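Local coordinates for protein Non-ribosomal peptide synthetase (PDB 6VTJ) that probably releases a carrier-bound peptide reductively, its thiolation domain presenting the phosphopantetheine-tethered chain to an NAD(P)H-dependent Rossmann-type reductase domain, at residues A[130-135]-A[216-221]. Sequence-based numbering, arbitrary orientation.
Sequences LLTGAT and NSAALV. With PNS (4'-phosphopantetheine), chain B.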
ATOM      1  N   LEU A 130      -7.719   7.667  18.674  1.00 27.48           N
ATOM      2  CA  LEU A 130      -8.534   6.628  18.061  1.00 30.38           C
ATOM      3  C   LEU A 130      -7.731   6.064  16.890  1.00 29.54           C
ATOM      4  O   LEU A 130      -7.518   6.752  15.890  1.00 30.08           O
ATOM      5  CB  LEU A 130      -9.876   7.183  17.592  1.00 29.26           C
ATOM      6  CG  LEU A 130     -10.646   6.190  16.723  1.00 32.03           C
ATOM      7  CD1 LEU A 130     -10.995   4.995  17.575  1.00 29.23           C
ATOM      8  CD2 LEU A 130     -11.885   6.807  16.106  1.00 26.23           C
ATOM      9  N   LEU A 131      -7.273   4.826  17.018  1.00 26.30           N
ATOM     10  CA  LEU A 131      -6.521   4.140  15.979  1.00 30.59           C
ATOM     11  C   LEU A 131      -7.412   3.138  15.250  1.00 26.39           C
ATOM     12  O   LEU A 131      -7.999   2.234  15.877  1.00 30.15           O
ATOM     13  CB  LEU A 131      -5.311   3.424  16.586  1.00 25.30           C
ATOM     14  CG  LEU A 131      -4.511   2.502  15.671  1.00 25.27           C
ATOM     15  CD1 LEU A 131      -3.899   3.268  14.492  1.00 25.21           C
ATOM     16  CD2 LEU A 131      -3.412   1.786  16.472  1.00 23.65           C
ATOM     17  N   THR A 132      -7.488   3.282  13.932  1.00 26.16           N
ATOM     18  CA  THR A 132      -8.092   2.265  13.087  1.00 28.87           C
ATOM     19  C   THR A 132      -6.992   1.417  12.474  1.00 30.24           C
ATOM     20  O   THR A 132      -5.878   1.891  12.252  1.00 29.21           O
ATOM     21  CB  THR A 132      -8.952   2.859  11.954  1.00 27.28           C
ATOM     22  OG1 THR A 132      -8.110   3.415  10.930  1.00 29.11           O
ATOM     23  CG2 THR A 132      -9.929   3.900  12.463  1.00 28.18           C
ATOM     24  N   GLY A 133      -7.326   0.161  12.192  1.00 29.06           N
ATOM     25  CA  GLY A 133      -6.388  -0.752  11.585  1.00 27.73           C
ATOM     26  C   GLY A 133      -5.342  -1.292  12.529  1.00 34.95           C
ATOM     27  O   GLY A 133      -4.233  -1.625  12.090  1.00 32.67           O
ATOM     28  N   ALA A 134      -5.663  -1.397  13.823  1.00 33.22           N
ATOM     29  CA  ALA A 134      -4.656  -1.793  14.805  1.00 32.78           C
ATOM     30  C   ALA A 134      -4.140  -3.214  14.594  1.00 34.64           C
ATOM     31  O   ALA A 134      -3.106  -3.567  15.167  1.00 34.87           O
ATOM     32  CB  ALA A 134      -5.225  -1.658  16.220  1.00 36.10           C
ATOM     33  N   THR A 135      -4.824  -4.040  13.797  1.00 31.80           N
ATOM     34  CA  THR A 135      -4.408  -5.421  13.584  1.00 32.23           C
ATOM     35  C   THR A 135      -3.572  -5.610  12.332  1.00 38.65           C
ATOM     36  O   THR A 135      -3.091  -6.725  12.095  1.00 37.31           O
ATOM     37  CB  THR A 135      -5.624  -6.351  13.493  1.00 34.83           C
ATOM     38  OG1 THR A 135      -6.483  -5.922  12.430  1.00 37.74           O
ATOM     39  CG2 THR A 135      -6.387  -6.316  14.782  1.00 33.99           C
ATOM     40  N   ASN A 216      -5.875   7.004  11.022  1.00 26.84           N
ATOM     41  CA  ASN A 216      -6.560   6.074  10.129  1.00 23.79           C
ATOM     42  C   ASN A 216      -5.522   5.328   9.306  1.00 22.32           C
ATOM     43  O   ASN A 216      -5.066   5.799   8.255  1.00 23.69           O
ATOM     44  CB  ASN A 216      -7.557   6.784   9.227  1.00 24.59           C
ATOM     45  CG  ASN A 216      -8.460   5.789   8.528  1.00 29.11           C
ATOM     46  OD1 ASN A 216      -9.217   5.075   9.184  1.00 31.45           O
ATOM     47  ND2 ASN A 216      -8.334   5.679   7.216  1.00 27.10           N
ATOM     48  N   SER A 217      -5.115   4.169   9.823  1.00 24.47           N
ATOM     49  CA  SER A 217      -4.230   3.277   9.098  1.00 23.27           C
ATOM     50  C   SER A 217      -4.962   2.067   8.547  1.00 24.21           C
ATOM     51  O   SER A 217      -4.350   1.278   7.830  1.00 26.03           O
ATOM     52  CB  SER A 217      -3.062   2.826   9.987  1.00 23.68           C
ATOM     53  OG  SER A 217      -3.481   1.793  10.863  1.00 29.32           O
ATOM     54  N   ALA A 218      -6.254   1.900   8.846  1.00 25.96           N
ATOM     55  CA  ALA A 218      -7.016   0.843   8.198  1.00 25.62           C
ATOM     56  C   ALA A 218      -7.070   1.123   6.710  1.00 27.26           C
ATOM     57  O   ALA A 218      -7.383   2.242   6.293  1.00 25.29           O
ATOM     58  CB  ALA A 218      -8.439   0.753   8.752  1.00 23.66           C
ATOM     59  N   ALA A 219      -6.779   0.094   5.919  1.00 28.92           N
ATOM     60  CA  ALA A 219      -6.720   0.142   4.467  1.00 25.87           C
ATOM     61  C   ALA A 219      -6.728  -1.277   3.924  1.00 29.82           C
ATOM     62  O   ALA A 219      -6.204  -2.198   4.558  1.00 30.91           O
ATOM     63  CB  ALA A 219      -5.463   0.851   3.971  1.00 25.16           C
ATOM     64  N   LEU A 220      -7.278  -1.431   2.721  1.00 29.86           N
ATOM     65  CA  LEU A 220      -7.105  -2.646   1.926  1.00 29.62           C
ATOM     66  C   LEU A 220      -6.024  -2.340   0.891  1.00 31.21           C
ATOM     67  O   LEU A 220      -6.240  -1.522  -0.005  1.00 34.02           O
ATOM     68  CB  LEU A 220      -8.441  -3.063   1.300  1.00 32.73           C
ATOM     69  CG  LEU A 220      -8.462  -3.915   0.032  1.00 37.31           C
ATOM     70  CD1 LEU A 220      -7.740  -5.196   0.325  1.00 40.73           C
ATOM     71  CD2 LEU A 220      -9.884  -4.235  -0.303  1.00 40.73           C
ATOM     72  N   VAL A 221      -4.835  -2.946   1.046  1.00 29.80           N
ATOM     73  CA  VAL A 221      -3.680  -2.560   0.239  1.00 31.04           C
ATOM     74  C   VAL A 221      -3.424  -3.567  -0.882  1.00 37.18           C
ATOM     75  O   VAL A 221      -2.272  -3.832  -1.240  1.00 38.94           O
ATOM     76  CB  VAL A 221      -2.418  -2.354   1.116  1.00 35.46           C
ATOM     77  CG1 VAL A 221      -2.720  -1.388   2.252  1.00 34.24           C
ATOM     78  CG2 VAL A 221      -1.870  -3.657   1.695  1.00 34.31           C
TER
HETATM   79  O23 PNS B4201      -6.755 -11.094  -4.056  1.00 36.90           O
HETATM   80  P24 PNS B4201      -5.509 -11.802  -4.325  1.00 43.01           P
HETATM   81  O26 PNS B4201      -5.033 -12.703  -3.312  1.00 40.28           O
HETATM   82  O27 PNS B4201      -4.439 -10.701  -4.325  1.00 35.06           O
HETATM   83  C28 PNS B4201      -3.168 -10.887  -4.875  1.00 40.54           C
HETATM   84  C29 PNS B4201      -2.413  -9.583  -5.069  1.00 41.33           C
HETATM   85  C30 PNS B4201      -1.038  -9.910  -5.575  1.00 37.91           C
HETATM   86  C31 PNS B4201      -3.115  -8.738  -6.118  1.00 36.58           C
HETATM   87  C32 PNS B4201      -2.294  -8.861  -3.709  1.00 37.44           C
HETATM   88  O33 PNS B4201      -1.880  -9.791  -2.747  1.00 37.76           O
HETATM   89  C34 PNS B4201      -1.372  -7.656  -3.748  1.00 40.83           C
HETATM   90  O35 PNS B4201      -1.685  -6.723  -4.418  1.00 34.92           O
HETATM   91  N36 PNS B4201      -0.250  -7.680  -3.029  1.00 37.21           N
HETATM   92  C37 PNS B4201       0.692  -6.614  -2.911  1.00 34.92           C
HETATM   93  C38 PNS B4201       0.381  -5.641  -1.799  1.00 42.84           C
HETATM   94  C39 PNS B4201       1.524  -4.721  -1.520  1.00 38.99           C
HETATM   95  O40 PNS B4201       2.647  -5.098  -1.531  1.00 46.19           O
HETATM   96  N41 PNS B4201       1.194  -3.499  -1.257  1.00 31.66           N
HETATM   97  O   HOH W   1      -2.570  -1.070   9.705  1.00 32.64           O
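T132 and N216 end two parallel strands side by side, and the T132 hydroxyl ties them together. With OG1 set between its own backbone N and carbonyl carbon (chi1 74°), T132 gives its proton to N216 OD1 at 2.7 Å, reaching that oxygen from above the amide plane, 51° out of it. The same OG1 accepts from the backbone N of A218 at 3.2 Å, nearly straight at 164°, so one buried oxygen is gripped from two residues of 216-221. The T132 carbonyl is held as well: S217 OG donates to T132 O at 2.8 Å, in the carbonyl plane, and the S217 N adds a weak bond. A valine at T132 would probably leave N216 OD1 and the A218 N-H without the hydroxyl that joins them. G133, at positive phi, fits closely here, its N 3.7 Å from A218 CB, and lies so near A218 N and S217 OG that a CB would clash. Beyond G133 the segments part and water takes over, one molecule donating to G133 O at 3.0 Å and weakly to S217 O. V221 O takes a weak hydrogen bond from the phosphopantetheine N41, well away from this junction. Residues 132-135 begin the glycine-rich turn after the first strand of the Rossmann fold, which in relatives faces the NADP cofactor. Strand 129-132 lies between strands 154-158 and 213-216, while helix 229-246 packs against N216 and L220.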